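Local coordinates for dihydrodipicolinate synthase (Agrobacterium tumefaciens, PDB 3B4U), which probably catalyses the aldolase-type condensation of pyruvate with an aldehyde, as dihydrodipicolinate synthases do, at residues K251-V254 with S255-T258. Sequence-based numbering, arbitrary orientation.
Sequences KVLV and SHTT
The imidazole of His256 meets Leu253 at an oblique angle: the leucine methyl CD2 lies 4.1 Å from CD2 of the His256 ring. Both side chains run in the same direction, side by side, from the last turns of helix 246-258, which belongs to the C-terminal helical part that follows the TIM barrel of this family. With CG anti to the backbone N (chi1 -175°), the His256 ring is carried off the helix toward helix 275-289, where NE2 is hydrogen-bonded to Asp286 and Phe285 packs against Leu253.

Regular i to i+4 bonds hold the backbone, from Ser255 N to Lys251 O at 3.0 Å and from His256 N to Val252 O at 2.9 Å. Toward the C-terminal end two threonines double this pattern. Leu253 O accepts both the amide of Thr257 (N to O 2.9 Å) and its hydroxyl, with OG1 of Thr257 3.0 Å from O of Leu253. The hydroxyl can fold back along the helix because OG1 sits between the backbone N and the carbonyl carbon (chi1 61°), and Thr258 adopts the same arrangement. Each threonine thereby turns a polar side-chain atom onto its own helix.

Farther back, Lys251 NZ forms a salt bridge with Glu49 and hydrogen bonds to the carbonyls of Thr13 and Asp265, while Val254 packs on His29 of helix 23-35, which joins the helix to the barrel's outer layer. Thr258 OG1 also bonds to the backbone N of Glu260, tying the helix end to the chain that follows. At Val254 O the amide and hydroxyl of Thr258 arrive from opposite faces of the carbonyl plane, OG1 at 2.7 Å and 36° out of it.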
ATOM      1  N   LYS B 251     -13.924   2.534 -16.837  1.00  8.24           N
ATOM      2  CA  LYS B 251     -15.300   2.302 -16.399  1.00  8.85           C
ATOM      3  C   LYS B 251     -16.330   3.099 -17.202  1.00  8.52           C
ATOM      4  O   LYS B 251     -17.399   2.588 -17.530  1.00  8.71           O
ATOM      5  CB  LYS B 251     -15.412   2.552 -14.901  1.00  9.17           C
ATOM      6  CG  LYS B 251     -14.705   1.481 -14.052  1.00 10.30           C
ATOM      7  CD  LYS B 251     -14.822   1.768 -12.542  1.00 10.10           C
ATOM      8  CE  LYS B 251     -15.746   0.769 -11.878  1.00  8.69           C
ATOM      9  NZ  LYS B 251     -15.844   1.024 -10.423  1.00  7.75           N
ATOM     10  N   VAL B 252     -15.984   4.334 -17.557  1.00  9.07           N
ATOM     11  CA  VAL B 252     -16.857   5.131 -18.433  1.00  9.33           C
ATOM     12  C   VAL B 252     -17.123   4.378 -19.742  1.00  9.22           C
ATOM     13  O   VAL B 252     -18.231   4.350 -20.226  1.00  8.84           O
ATOM     14  CB  VAL B 252     -16.210   6.522 -18.724  1.00 10.27           C
ATOM     15  CG1 VAL B 252     -16.870   7.216 -19.904  1.00 11.11           C
ATOM     16  CG2 VAL B 252     -16.228   7.440 -17.520  1.00 12.92           C
ATOM     17  N   LEU B 253     -16.099   3.745 -20.299  1.00  7.99           N
ATOM     18  CA  LEU B 253     -16.271   3.032 -21.558  1.00  7.99           C
ATOM     19  C   LEU B 253     -16.969   1.688 -21.408  1.00  7.90           C
ATOM     20  O   LEU B 253     -17.666   1.264 -22.320  1.00  8.42           O
ATOM     21  CB  LEU B 253     -14.945   2.951 -22.316  1.00  8.67           C
ATOM     22  CG  LEU B 253     -14.513   4.333 -22.840  1.00  8.46           C
ATOM     23  CD1 LEU B 253     -13.161   4.234 -23.531  1.00 10.35           C
ATOM     24  CD2 LEU B 253     -15.532   4.923 -23.833  1.00  9.45           C
ATOM     25  N   VAL B 254     -16.862   1.033 -20.253  1.00  8.10           N
ATOM     26  CA  VAL B 254     -17.733  -0.111 -19.981  1.00  8.26           C
ATOM     27  C   VAL B 254     -19.189   0.358 -20.007  1.00  8.52           C
ATOM     28  O   VAL B 254     -20.019  -0.257 -20.670  1.00  8.87           O
ATOM     29  CB  VAL B 254     -17.408  -0.812 -18.647  1.00  8.33           C
ATOM     30  CG1 VAL B 254     -18.380  -1.955 -18.441  1.00  8.98           C
ATOM     31  CG2 VAL B 254     -15.966  -1.314 -18.692  1.00  8.15           C
ATOM     32  N   SER B 255     -19.497   1.462 -19.330  1.00  9.03           N
ATOM     33  CA  SER B 255     -20.856   2.024 -19.352  0.50  9.37           C
ATOM     34  C   SER B 255     -21.277   2.358 -20.782  1.00  9.87           C
ATOM     35  O   SER B 255     -22.400   2.051 -21.192  1.00 11.22           O
ATOM     36  CB  SER B 255     -20.949   3.275 -18.479  0.50  9.64           C
ATOM     37  OG  SER B 255     -21.053   2.932 -17.113  0.50  9.83           O
ATOM     38  N   HIS B 256     -20.394   3.007 -21.550  1.00  9.85           N
ATOM     39  CA  HIS B 256     -20.738   3.453 -22.890  1.00 10.18           C
ATOM     40  C   HIS B 256     -21.040   2.303 -23.817  1.00 10.79           C
ATOM     41  O   HIS B 256     -21.997   2.359 -24.599  1.00 13.01           O
ATOM     42  CB  HIS B 256     -19.582   4.286 -23.412  1.00 10.21           C
ATOM     43  CG  HIS B 256     -19.820   4.917 -24.748  1.00 10.85           C
ATOM     44  ND1 HIS B 256     -20.894   5.744 -25.015  1.00 11.99           N
ATOM     45  CD2 HIS B 256     -19.058   4.895 -25.864  1.00 11.51           C
ATOM     46  CE1 HIS B 256     -20.791   6.162 -26.263  1.00 11.56           C
ATOM     47  NE2 HIS B 256     -19.684   5.676 -26.795  1.00 12.51           N
ATOM     48  N   THR B 257     -20.235   1.245 -23.752  1.00 10.30           N
ATOM     49  CA  THR B 257     -20.425   0.134 -24.673  1.00 10.28           C
ATOM     50  C   THR B 257     -21.562  -0.806 -24.296  1.00 10.82           C
ATOM     51  O   THR B 257     -22.101  -1.491 -25.151  1.00 13.42           O
ATOM     52  CB  THR B 257     -19.124  -0.688 -24.862  1.00 10.60           C
ATOM     53  OG1 THR B 257     -18.714  -1.238 -23.589  1.00 10.04           O
ATOM     54  CG2 THR B 257     -18.002   0.173 -25.450  1.00 10.40           C
ATOM     55  N   THR B 258     -21.922  -0.865 -23.022  1.00 11.09           N
ATOM     56  CA  THR B 258     -22.936  -1.805 -22.533  1.00 11.51           C
ATOM     57  C   THR B 258     -24.292  -1.178 -22.250  1.00 11.74           C
ATOM     58  O   THR B 258     -25.269  -1.899 -22.105  1.00 13.28           O
ATOM     59  CB  THR B 258     -22.483  -2.495 -21.229  1.00 11.63           C
ATOM     60  OG1 THR B 258     -22.374  -1.521 -20.197  1.00 11.00           O
ATOM     61  CG2 THR B 258     -21.148  -3.213 -21.423  1.00 12.42           C
TER